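Local structure of probable glutathione reductase (Sinorhizobium meliloti, 4DNA) at residues L53-S58 and A186-G191; L111-E116 and L125-K130; P167-S172 and L192-T197. The protein probably reduces glutathione disulfide to glutathione at the expense of NADPH, working as a homodimer with one FAD and a redox-active disulfide in each subunit. All blocks are in the same frame, centred on the assembly; numbering follows the deposited sequence.

Contact 1: residues L53-S58 and A186-G191; sequences LYVYAS and ANIFHG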
loop_
_atom_site.group_PDB
_atom_site.type_symbol
_atom_site.label_atom_id
_atom_site.label_comp_id
_atom_site.label_asym_id
_atom_site.label_seq_id
_atom_site.Cartn_x
_atom_site.Cartn_y
_atom_site.Cartn_z
ATOM N N LEU A 53 -4.261 3.820 -15.744
ATOM C CA LEU A 53 -5.675 3.559 -15.945
ATOM C C LEU A 53 -5.870 2.202 -16.613
ATOM O O LEU A 53 -6.673 1.372 -16.174
ATOM C CB LEU A 53 -6.316 4.681 -16.765
ATOM C CG LEU A 53 -6.361 6.086 -16.124
ATOM C CD1 LEU A 53 -7.151 7.059 -16.986
ATOM C CD2 LEU A 53 -6.944 6.080 -14.716
ATOM N N TYR A 54 -5.100 1.971 -17.665
ATOM C CA TYR A 54 -5.170 0.728 -18.422
ATOM C C TYR A 54 -4.778 -0.453 -17.546
ATOM O O TYR A 54 -5.299 -1.553 -17.698
ATOM C CB TYR A 54 -4.288 0.844 -19.669
ATOM C CG TYR A 54 -4.954 1.607 -20.821
ATOM C CD1 TYR A 54 -5.851 2.667 -20.582
ATOM C CD2 TYR A 54 -4.680 1.274 -22.147
ATOM C CE1 TYR A 54 -6.456 3.353 -21.629
ATOM C CE2 TYR A 54 -5.277 1.957 -23.192
ATOM C CZ TYR A 54 -6.166 2.989 -22.932
ATOM O OH TYR A 54 -6.746 3.646 -23.989
ATOM N N VAL A 55 -3.869 -0.208 -16.608
ATOM C CA VAL A 55 -3.524 -1.206 -15.614
ATOM C C VAL A 55 -4.773 -1.538 -14.816
ATOM O O VAL A 55 -5.095 -2.714 -14.628
ATOM C CB VAL A 55 -2.429 -0.715 -14.658
ATOM C CG1 VAL A 55 -2.335 -1.626 -13.456
ATOM C CG2 VAL A 55 -1.095 -0.628 -15.372
ATOM N N TYR A 56 -5.476 -0.501 -14.360
ATOM C CA TYR A 56 -6.688 -0.687 -13.589
ATOM C C TYR A 56 -7.720 -1.458 -14.406
ATOM O O TYR A 56 -8.285 -2.457 -13.928
ATOM C CB TYR A 56 -7.267 0.658 -13.142
ATOM C CG TYR A 56 -6.519 1.358 -12.023
ATOM C CD1 TYR A 56 -5.897 0.633 -11.009
ATOM C CD2 TYR A 56 -6.483 2.754 -11.954
ATOM C CE1 TYR A 56 -5.238 1.273 -9.978
ATOM C CE2 TYR A 56 -5.829 3.410 -10.920
ATOM C CZ TYR A 56 -5.207 2.663 -9.936
ATOM O OH TYR A 56 -4.535 3.291 -8.909
ATOM N N ALA A 57 -7.949 -1.001 -15.639
ATOM C CA ALA A 57 -8.851 -1.686 -16.557
ATOM C C ALA A 57 -8.511 -3.151 -16.648
ATOM O O ALA A 57 -9.401 -3.975 -16.659
ATOM C CB ALA A 57 -8.793 -1.072 -17.936
ATOM N N SER A 58 -7.225 -3.475 -16.702
ATOM C CA SER A 58 -6.805 -4.853 -16.869
ATOM C C SER A 58 -6.944 -5.677 -15.601
ATOM O O SER A 58 -7.086 -6.891 -15.689
ATOM C CB SER A 58 -5.377 -4.937 -17.406
ATOM O OG SER A 58 -4.474 -4.271 -16.550
ATOM N N ALA A 186 2.471 -5.568 -21.879
ATOM C CA ALA A 186 2.217 -6.994 -21.977
ATOM C C ALA A 186 1.219 -7.417 -20.931
ATOM O O ALA A 186 0.300 -8.185 -21.211
ATOM C CB ALA A 186 3.496 -7.778 -21.823
ATOM N N ASN A 187 1.390 -6.913 -19.719
ATOM C CA ASN A 187 0.422 -7.195 -18.671
ATOM C C ASN A 187 -0.938 -6.538 -18.915
ATOM O O ASN A 187 -1.970 -7.161 -18.662
ATOM C CB ASN A 187 0.989 -6.843 -17.305
ATOM C CG ASN A 187 1.912 -7.917 -16.793
ATOM O OD1 ASN A 187 1.459 -8.926 -16.257
ATOM N ND2 ASN A 187 3.212 -7.723 -16.967
ATOM N N ILE A 188 -0.937 -5.301 -19.413
ATOM C CA ILE A 188 -2.192 -4.626 -19.698
ATOM C C ILE A 188 -2.955 -5.450 -20.740
ATOM O O ILE A 188 -4.074 -5.903 -20.489
ATOM C CB ILE A 188 -1.993 -3.149 -20.137
ATOM C CG1 ILE A 188 -1.631 -2.277 -18.929
ATOM C CG2 ILE A 188 -3.262 -2.586 -20.753
ATOM C CD1 ILE A 188 -0.872 -1.024 -19.282
ATOM N N PHE A 189 -2.333 -5.689 -21.887
ATOM C CA PHE A 189 -2.999 -6.423 -22.950
ATOM C C PHE A 189 -3.436 -7.812 -22.521
ATOM O O PHE A 189 -4.557 -8.216 -22.821
ATOM C CB PHE A 189 -2.159 -6.464 -24.232
ATOM C CG PHE A 189 -2.124 -5.152 -24.956
ATOM C CD1 PHE A 189 -3.307 -4.472 -25.252
ATOM C CD2 PHE A 189 -0.919 -4.579 -25.330
ATOM C CE1 PHE A 189 -3.292 -3.253 -25.908
ATOM C CE2 PHE A 189 -0.896 -3.363 -25.995
ATOM C CZ PHE A 189 -2.083 -2.695 -26.281
ATOM N N HIS A 190 -2.572 -8.530 -21.807
ATOM C CA HIS A 190 -2.926 -9.876 -21.358
ATOM C C HIS A 190 -4.158 -9.853 -20.516
ATOM O O HIS A 190 -5.091 -10.605 -20.771
ATOM C CB HIS A 190 -1.804 -10.570 -20.596
ATOM C CG HIS A 190 -2.184 -11.952 -20.118
ATOM N ND1 HIS A 190 -2.038 -13.052 -20.887
ATOM C CD2 HIS A 190 -2.756 -12.383 -18.921
ATOM C CE1 HIS A 190 -2.476 -14.129 -20.217
ATOM N NE2 HIS A 190 -2.916 -13.722 -19.014
ATOM N N GLY A 191 -4.158 -8.980 -19.508
ATOM C CA GLY A 191 -5.298 -8.776 -18.623
ATOM C C GLY A 191 -6.577 -8.563 -19.404
ATOM O O GLY A 191 -7.647 -9.027 -18.995
#

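Contact 2: residues L111-E116 and L125-K130; sequences LDTRAE and LLASGK. With FAD (flavin-adenine dinucleotide), chain C.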
loop_
_atom_site.group_PDB
_atom_site.type_symbol
_atom_site.label_atom_id
_atom_site.label_comp_id
_atom_site.label_asym_id
_atom_site.label_seq_id
_atom_site.Cartn_x
_atom_site.Cartn_y
_atom_site.Cartn_z
ATOM N N LEU A 111 1.214 29.459 -25.888
ATOM C CA LEU A 111 1.062 29.412 -27.339
ATOM C C LEU A 111 1.227 27.987 -27.818
ATOM O O LEU A 111 2.040 27.237 -27.275
ATOM C CB LEU A 111 2.068 30.323 -28.041
ATOM C CG LEU A 111 3.299 30.699 -27.229
ATOM C CD1 LEU A 111 4.571 30.519 -28.030
ATOM C CD2 LEU A 111 3.159 32.128 -26.742
ATOM N N ASP A 112 0.445 27.619 -28.829
ATOM C CA ASP A 112 0.447 26.259 -29.366
ATOM C C ASP A 112 1.181 26.251 -30.704
ATOM O O ASP A 112 0.637 26.624 -31.749
ATOM C CB ASP A 112 -0.978 25.711 -29.500
ATOM C CG ASP A 112 -1.846 26.033 -28.292
ATOM O OD1 ASP A 112 -2.038 25.142 -27.448
ATOM O OD2 ASP A 112 -2.334 27.177 -28.182
ATOM N N THR A 113 2.435 25.830 -30.640
ATOM C CA THR A 113 3.362 25.894 -31.753
ATOM C C THR A 113 4.585 25.084 -31.362
ATOM O O THR A 113 4.885 24.941 -30.179
ATOM C CB THR A 113 3.778 27.359 -32.069
ATOM O OG1 THR A 113 4.870 27.375 -32.995
ATOM C CG2 THR A 113 4.202 28.104 -30.821
ATOM N N ARG A 114 5.273 24.529 -32.350
ATOM C CA ARG A 114 6.621 24.029 -32.138
ATOM C C ARG A 114 7.544 25.259 -32.071
ATOM O O ARG A 114 7.294 26.267 -32.751
ATOM C CB ARG A 114 7.016 23.076 -33.274
ATOM C CG ARG A 114 8.435 22.543 -33.203
ATOM C CD ARG A 114 8.808 21.774 -34.458
ATOM N NE ARG A 114 10.245 21.504 -34.502
ATOM C CZ ARG A 114 10.847 20.509 -33.854
ATOM N NH1 ARG A 114 10.146 19.673 -33.094
ATOM N NH2 ARG A 114 12.155 20.351 -33.955
ATOM N N ALA A 115 8.578 25.189 -31.231
ATOM C CA ALA A 115 9.576 26.256 -31.131
ATOM C C ALA A 115 10.985 25.738 -31.445
ATOM O O ALA A 115 11.368 24.639 -31.018
ATOM C CB ALA A 115 9.536 26.903 -29.757
ATOM N N GLU A 116 11.742 26.524 -32.211
ATOM C CA GLU A 116 13.138 26.212 -32.494
ATOM C C GLU A 116 14.039 27.360 -32.093
ATOM O O GLU A 116 13.573 28.453 -31.750
ATOM C CB GLU A 116 13.342 25.874 -33.965
ATOM C CG GLU A 116 13.293 24.389 -34.268
ATOM C CD GLU A 116 13.190 24.100 -35.756
ATOM O OE1 GLU A 116 13.986 24.670 -36.546
ATOM O OE2 GLU A 116 12.303 23.296 -36.134
ATOM N N LEU A 125 9.259 30.639 -33.649
ATOM C CA LEU A 125 7.985 29.969 -33.432
ATOM C C LEU A 125 7.361 29.639 -34.780
ATOM O O LEU A 125 6.832 30.522 -35.444
ATOM C CB LEU A 125 7.044 30.896 -32.663
ATOM C CG LEU A 125 7.583 31.672 -31.453
ATOM C CD1 LEU A 125 6.850 33.003 -31.257
ATOM C CD2 LEU A 125 7.518 30.806 -30.200
ATOM N N LEU A 126 7.409 28.373 -35.176
ATOM C CA LEU A 126 7.058 28.001 -36.548
ATOM C C LEU A 126 5.630 28.350 -36.949
ATOM O O LEU A 126 5.425 28.917 -38.019
ATOM C CB LEU A 126 7.375 26.525 -36.839
ATOM C CG LEU A 126 8.836 26.067 -36.667
ATOM C CD1 LEU A 126 9.088 24.781 -37.443
ATOM C CD2 LEU A 126 9.852 27.138 -37.062
ATOM N N ALA A 127 4.657 28.045 -36.092
ATOM C CA ALA A 127 3.234 28.249 -36.417
ATOM C C ALA A 127 2.882 29.664 -36.914
ATOM O O ALA A 127 2.120 29.804 -37.877
ATOM C CB ALA A 127 2.347 27.853 -35.248
ATOM N N SER A 128 3.427 30.700 -36.272
ATOM C CA SER A 128 3.235 32.070 -36.756
ATOM C C SER A 128 4.348 32.508 -37.721
ATOM O O SER A 128 4.190 33.481 -38.462
ATOM C CB SER A 128 3.085 33.060 -35.590
ATOM O OG SER A 128 4.316 33.300 -34.932
ATOM N N GLY A 129 5.453 31.769 -37.722
ATOM C CA GLY A 129 6.640 32.133 -38.481
ATOM C C GLY A 129 7.386 33.305 -37.863
ATOM O O GLY A 129 8.130 34.001 -38.554
ATOM N N LYS A 130 7.188 33.523 -36.563
ATOM C CA LYS A 130 7.806 34.644 -35.829
ATOM C C LYS A 130 9.112 34.314 -35.090
ATOM O O LYS A 130 9.475 33.149 -34.913
ATOM C CB LYS A 130 6.800 35.267 -34.842
ATOM C CG LYS A 130 6.392 36.699 -35.157
ATOM C CD LYS A 130 5.488 36.780 -36.377
ATOM C CE LYS A 130 5.720 38.068 -37.142
ATOM N NZ LYS A 130 5.036 37.985 -38.455
HETATM P PA FAD C . 7.656 15.420 -21.685
HETATM O O1A FAD C . 8.223 14.317 -22.561
HETATM O O2A FAD C . 6.648 15.150 -20.590
HETATM O O5B FAD C . 7.015 16.551 -22.628
HETATM C C5B FAD C . 7.798 17.559 -23.281
HETATM C C4B FAD C . 6.867 18.216 -24.288
HETATM O O4B FAD C . 7.558 19.035 -25.229
HETATM C C3B FAD C . 6.135 17.151 -25.083
HETATM O O3B FAD C . 4.725 17.332 -24.891
HETATM C C2B FAD C . 6.586 17.364 -26.514
HETATM O O2B FAD C . 5.534 17.092 -27.441
HETATM C C1B FAD C . 7.004 18.827 -26.531
HETATM N N9A FAD C . 8.046 19.154 -27.533
HETATM C C8A FAD C . 9.010 18.310 -27.945
HETATM N N7A FAD C . 9.844 18.886 -28.844
HETATM C C5A FAD C . 9.407 20.140 -29.009
HETATM C C6A FAD C . 9.857 21.277 -29.827
HETATM N N6A FAD C . 10.937 21.097 -30.627
HETATM N N1A FAD C . 9.157 22.439 -29.738
HETATM C C2A FAD C . 8.077 22.551 -28.926
HETATM N N3A FAD C . 7.614 21.543 -28.150
HETATM C C4A FAD C . 8.227 20.328 -28.147
HETATM N N1 FAD C . 7.373 8.210 -15.276
HETATM C C2 FAD C . 7.062 7.969 -13.982
HETATM O O2 FAD C . 7.612 8.644 -13.086
HETATM N N3 FAD C . 6.175 7.018 -13.634
HETATM C C4 FAD C . 5.539 6.241 -14.535
HETATM O O4 FAD C . 4.711 5.374 -14.163
HETATM C C4X FAD C . 5.838 6.444 -15.975
HETATM N N5 FAD C . 5.241 5.712 -16.941
HETATM C C5X FAD C . 5.539 5.938 -18.248
HETATM C C6 FAD C . 4.923 5.181 -19.246
HETATM C C7 FAD C . 5.230 5.398 -20.593
HETATM C C7M FAD C . 4.535 4.556 -21.633
HETATM C C8 FAD C . 6.212 6.461 -20.977
HETATM C C8M FAD C . 6.571 6.752 -22.410
HETATM C C9 FAD C . 6.827 7.214 -19.986
HETATM C C9A FAD C . 6.532 6.992 -18.643
HETATM N N10 FAD C . 7.162 7.766 -17.647
HETATM C C10 FAD C . 6.826 7.508 -16.297
HETATM C "C1'" FAD C . 8.141 8.797 -18.034
HETATM C "C2'" FAD C . 7.581 10.212 -17.997
HETATM O "O2'" FAD C . 6.411 10.284 -18.817
HETATM C "C3'" FAD C . 8.641 11.220 -18.447
HETATM O "O3'" FAD C . 9.846 10.951 -17.720
HETATM C "C4'" FAD C . 8.228 12.673 -18.210
HETATM O "O4'" FAD C . 7.117 12.998 -19.055
HETATM C "C5'" FAD C . 9.376 13.624 -18.504
HETATM O "O5'" FAD C . 8.838 14.850 -18.994
HETATM P P FAD C . 9.713 15.976 -19.756
HETATM O O1P FAD C . 9.696 17.256 -18.941
HETATM O O2P FAD C . 11.027 15.386 -20.209
HETATM O O3P FAD C . 8.859 16.302 -21.077
#

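Contact 3: residues P167-S172 and L192-T197; sequences PALPES and LGVKTT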
loop_
_atom_site.group_PDB
_atom_site.type_symbol
_atom_site.label_atom_id
_atom_site.label_comp_id
_atom_site.label_asym_id
_atom_site.label_seq_id
_atom_site.Cartn_x
_atom_site.Cartn_y
_atom_site.Cartn_z
ATOM N N PRO A 167 -7.248 1.669 -33.040
ATOM C CA PRO A 167 -8.656 1.745 -33.440
ATOM C C PRO A 167 -9.485 0.521 -33.040
ATOM O O PRO A 167 -10.712 0.612 -32.954
ATOM C CB PRO A 167 -8.572 1.877 -34.968
ATOM C CG PRO A 167 -7.260 2.548 -35.198
ATOM C CD PRO A 167 -6.347 1.921 -34.180
ATOM N N ALA A 168 -8.818 -0.609 -32.821
ATOM C CA ALA A 168 -9.471 -1.814 -32.310
ATOM C C ALA A 168 -8.503 -2.569 -31.426
ATOM O O ALA A 168 -7.283 -2.355 -31.474
ATOM C CB ALA A 168 -9.945 -2.704 -33.444
ATOM N N LEU A 169 -9.048 -3.458 -30.615
ATOM C CA LEU A 169 -8.234 -4.250 -29.724
ATOM C C LEU A 169 -7.701 -5.475 -30.461
ATOM O O LEU A 169 -8.482 -6.291 -30.949
ATOM C CB LEU A 169 -9.070 -4.673 -28.531
ATOM C CG LEU A 169 -8.386 -5.603 -27.551
ATOM C CD1 LEU A 169 -7.546 -4.795 -26.565
ATOM C CD2 LEU A 169 -9.452 -6.420 -26.847
ATOM N N PRO A 170 -6.363 -5.618 -30.537
ATOM C CA PRO A 170 -5.801 -6.798 -31.210
ATOM C C PRO A 170 -6.220 -8.069 -30.488
ATOM O O PRO A 170 -6.413 -8.064 -29.265
ATOM C CB PRO A 170 -4.288 -6.595 -31.086
ATOM C CG PRO A 170 -4.119 -5.722 -29.896
ATOM C CD PRO A 170 -5.318 -4.809 -29.883
ATOM N N GLU A 171 -6.392 -9.135 -31.249
ATOM C CA GLU A 171 -6.697 -10.427 -30.679
ATOM C C GLU A 171 -5.368 -11.085 -30.291
ATOM O O GLU A 171 -5.321 -11.920 -29.381
ATOM C CB GLU A 171 -7.539 -11.251 -31.670
ATOM C CG GLU A 171 -7.255 -12.754 -31.719
ATOM C CD GLU A 171 -7.744 -13.427 -33.009
ATOM O OE1 GLU A 171 -7.754 -12.776 -34.093
ATOM O OE2 GLU A 171 -8.115 -14.621 -32.933
ATOM N N SER A 172 -4.288 -10.676 -30.962
ATOM C CA SER A 172 -2.932 -11.062 -30.571
ATOM C C SER A 172 -1.963 -9.884 -30.701
ATOM O O SER A 172 -2.104 -9.063 -31.615
ATOM C CB SER A 172 -2.435 -12.278 -31.366
ATOM O OG SER A 172 -2.591 -12.080 -32.758
ATOM N N LEU A 192 -6.459 -7.887 -20.545
ATOM C CA LEU A 192 -7.614 -7.601 -21.387
ATOM C C LEU A 192 -7.981 -8.714 -22.401
ATOM O O LEU A 192 -8.916 -8.557 -23.192
ATOM C CB LEU A 192 -7.438 -6.234 -22.056
ATOM C CG LEU A 192 -7.238 -5.030 -21.124
ATOM C CD1 LEU A 192 -6.930 -3.782 -21.924
ATOM C CD2 LEU A 192 -8.422 -4.775 -20.215
ATOM N N GLY A 193 -7.267 -9.838 -22.357
ATOM C CA GLY A 193 -7.602 -11.015 -23.161
ATOM C C GLY A 193 -6.889 -11.102 -24.500
ATOM O O GLY A 193 -7.210 -11.967 -25.317
ATOM N N VAL A 194 -5.945 -10.195 -24.740
ATOM C CA VAL A 194 -5.102 -10.264 -25.920
ATOM C C VAL A 194 -4.142 -11.413 -25.713
ATOM O O VAL A 194 -3.507 -11.493 -24.663
ATOM C CB VAL A 194 -4.284 -8.973 -26.119
ATOM C CG1 VAL A 194 -3.402 -9.077 -27.350
ATOM C CG2 VAL A 194 -5.198 -7.766 -26.230
ATOM N N LYS A 195 -4.047 -12.310 -26.693
ATOM C CA LYS A 195 -2.994 -13.325 -26.700
ATOM C C LYS A 195 -1.650 -12.597 -26.773
ATOM O O LYS A 195 -1.312 -12.022 -27.806
ATOM C CB LYS A 195 -3.184 -14.268 -27.891
ATOM C CG LYS A 195 -2.006 -15.180 -28.202
ATOM C CD LYS A 195 -2.072 -16.491 -27.431
ATOM C CE LYS A 195 -0.960 -17.449 -27.857
ATOM N NZ LYS A 195 0.328 -17.139 -27.171
ATOM N N THR A 196 -0.908 -12.597 -25.667
ATOM C CA THR A 196 0.287 -11.742 -25.527
ATOM C C THR A 196 1.616 -12.497 -25.616
ATOM O O THR A 196 1.802 -13.493 -24.935
ATOM C CB THR A 196 0.248 -10.939 -24.205
ATOM O OG1 THR A 196 -0.824 -9.994 -24.246
ATOM C CG2 THR A 196 1.549 -10.180 -23.975
ATOM N N THR A 197 2.540 -12.013 -26.444
ATOM C CA THR A 197 3.906 -12.562 -26.482
ATOM C C THR A 197 4.944 -11.455 -26.312
ATOM O O THR A 197 4.844 -10.398 -26.934
ATOM C CB THR A 197 4.196 -13.318 -27.797
ATOM O OG1 THR A 197 3.064 -14.114 -28.160
ATOM C CG2 THR A 197 5.414 -14.204 -27.658
#

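Contact 1: residues L53-S58 and A186-G191
Two helices of the nucleotide-binding part of the subunit, 48-66 and 180-191, meet here in a buried contact, with their axes 8.4 Å apart and their N-to-C directions 35° from parallel. The tight part is apolar and is built around Ile188. Its CG1 lies anti to the carbonyl carbon, which carries CD1 across to the other helix and sets CG2 alongside it. CG2 rests on the CB of Tyr54 at 3.7 Å, while CD1 meets both that same CB and CG2 of Val55, the latter at 3.9 Å. Val55 and Ile188 cross almost at a right angle. Tyr54 lends mainly the root of its side chain: the ring swings away, and its OH bonds to the carbonyl O of Phe164. Toward the C-terminal end of helix 180-191 side chains give way to backbone. Ser58 CB sits 3.5 Å from Ile188 O, and the Ser58 and Gly191 CA atoms approach to 4.6 Å, so close that a CB on Gly191 would collide with Ser58 CB. Here the backbones come closest but few side chains interlock, and Gly191 is partly exposed. Around the pair, Tyr54 packs on helix 81-106, Ala186 touches strand 195-199 and helix 211-223, and Tyr56 and Ala57 on the far flank of helix 48-66 meet Phe70 of the second subunit.

Contact 2: residues L111-E116 and L125-K130
The carbonyl O of Arg114 is gripped by two donors. Thr113 OG1 reaches it at 2.7 Å from above the carbonyl plane, whereas Leu126 N comes in that plane at 3.2 Å, along a C=O...N angle of 160°. The threonine hydroxyl is itself an acceptor: with OG1 anti to the backbone N (chi1 169°), it takes the amide of Ala127 at 3.2 Å, so one side chain bridges the two backbones. The methyl of Ala127 leans against OG1 and CB of Thr113. The Arg114 chain, extended from CG to NE, carries the guanidinium to the FAD adenine, where N6A lies over one face, offset toward the rim. NE donates in the guanidinium plane to the anti lone pair of Glu116 OE2 at 3.2 Å; Glu36 and the carbonyl O of Gly272 hold NH1 and NH2. These bonds probably fix the rotation of the group beside the adenine. Next in the chain, Ala115 N donates almost straight to N1A at 3.2 Å, and Ala115 pairs with Leu125 as a non-hydrogen-bonded antiparallel pair. Leu125 CD2 also reaches Leu111 CD1 at 3.7 Å, the two side chains crossing steeply. Gly129 and Lys130 both face Leu125, a G1 beta bulge in the turn to strand 130-134. The contact thus joins edge strand 109-112 of the parallel FAD-domain sheet to the antiparallel strands 115-117, 122-125 and 130-134, with Ala115 and Leu125 packed on Phe9 of strand 6-11.

Contact 3: residues P167-S172 and L192-T197
Strands 172-176 and 195-199 are the two parallel strands of a beta-alpha-beta crossover, with helix 180-191 between them, in a Rossmann-type unit that is predicted to bind the pyridine nucleotide. The contact lies where both strands begin. Gly193, in a Schellman motif with positive phi, ends the helix and turns the chain toward strand 195-199. Lys195 N then donates to Glu171 O at 3.0 Å, coming from 35° above the carbonyl plane, and Ser172 and Lys195 form a parallel bridge. Their side chains stand on the same face of the sheet, CB to CB at 4.1 Å. Beyond its CB, the lysine chain bends at chi2 and chi4 and its end leads away. The polar ends of Glu171 and Ser172 have partners elsewhere: Glu171 OE1 makes a salt bridge with Arg244, and Ser172 OG bonds to the backbone of Asp258.

Val194 supplies the apolar half of the contact. With CG1 anti to the backbone N (chi1 179°), its two methyls both face the incoming 169-172 chain. CG2 meets Leu169 CD1 at 3.8 Å, the two side chains crossing obliquely, and also lies against the carbonyl O of Pro170. CG1 sits 3.7 Å from Ser172 C and a little farther from the Pro170 ring. An alanine here would remove both methyls and would probably loosen the packing of Leu169 and Pro170 against the start of the second strand. A CA-H...O contact completes the pairing: Ser172 CA lies 3.3 Å from Lys195 O.

Contacts 1 and 3 adjoin, their centres about 11 Å apart, and share one crossover: helix 180-191 packs on helix 48-66 in contact 1 and then leads into strand 195-199 in contact 3. A probable hydrogen bond from Val194 N to Phe189 O ties them, and Leu192 CD2 touches Ser58 CA. Contact 1 is core, helix on helix and apolar; contact 3 is half buried, combining strand pairing with valine packing. Contact 2 stands apart, its centre some 37 to 39 Å from the others, toward the surface at the adenine end of FAD. There polar bonds and charges dominate, and it alone of the three touches the cofactor directly.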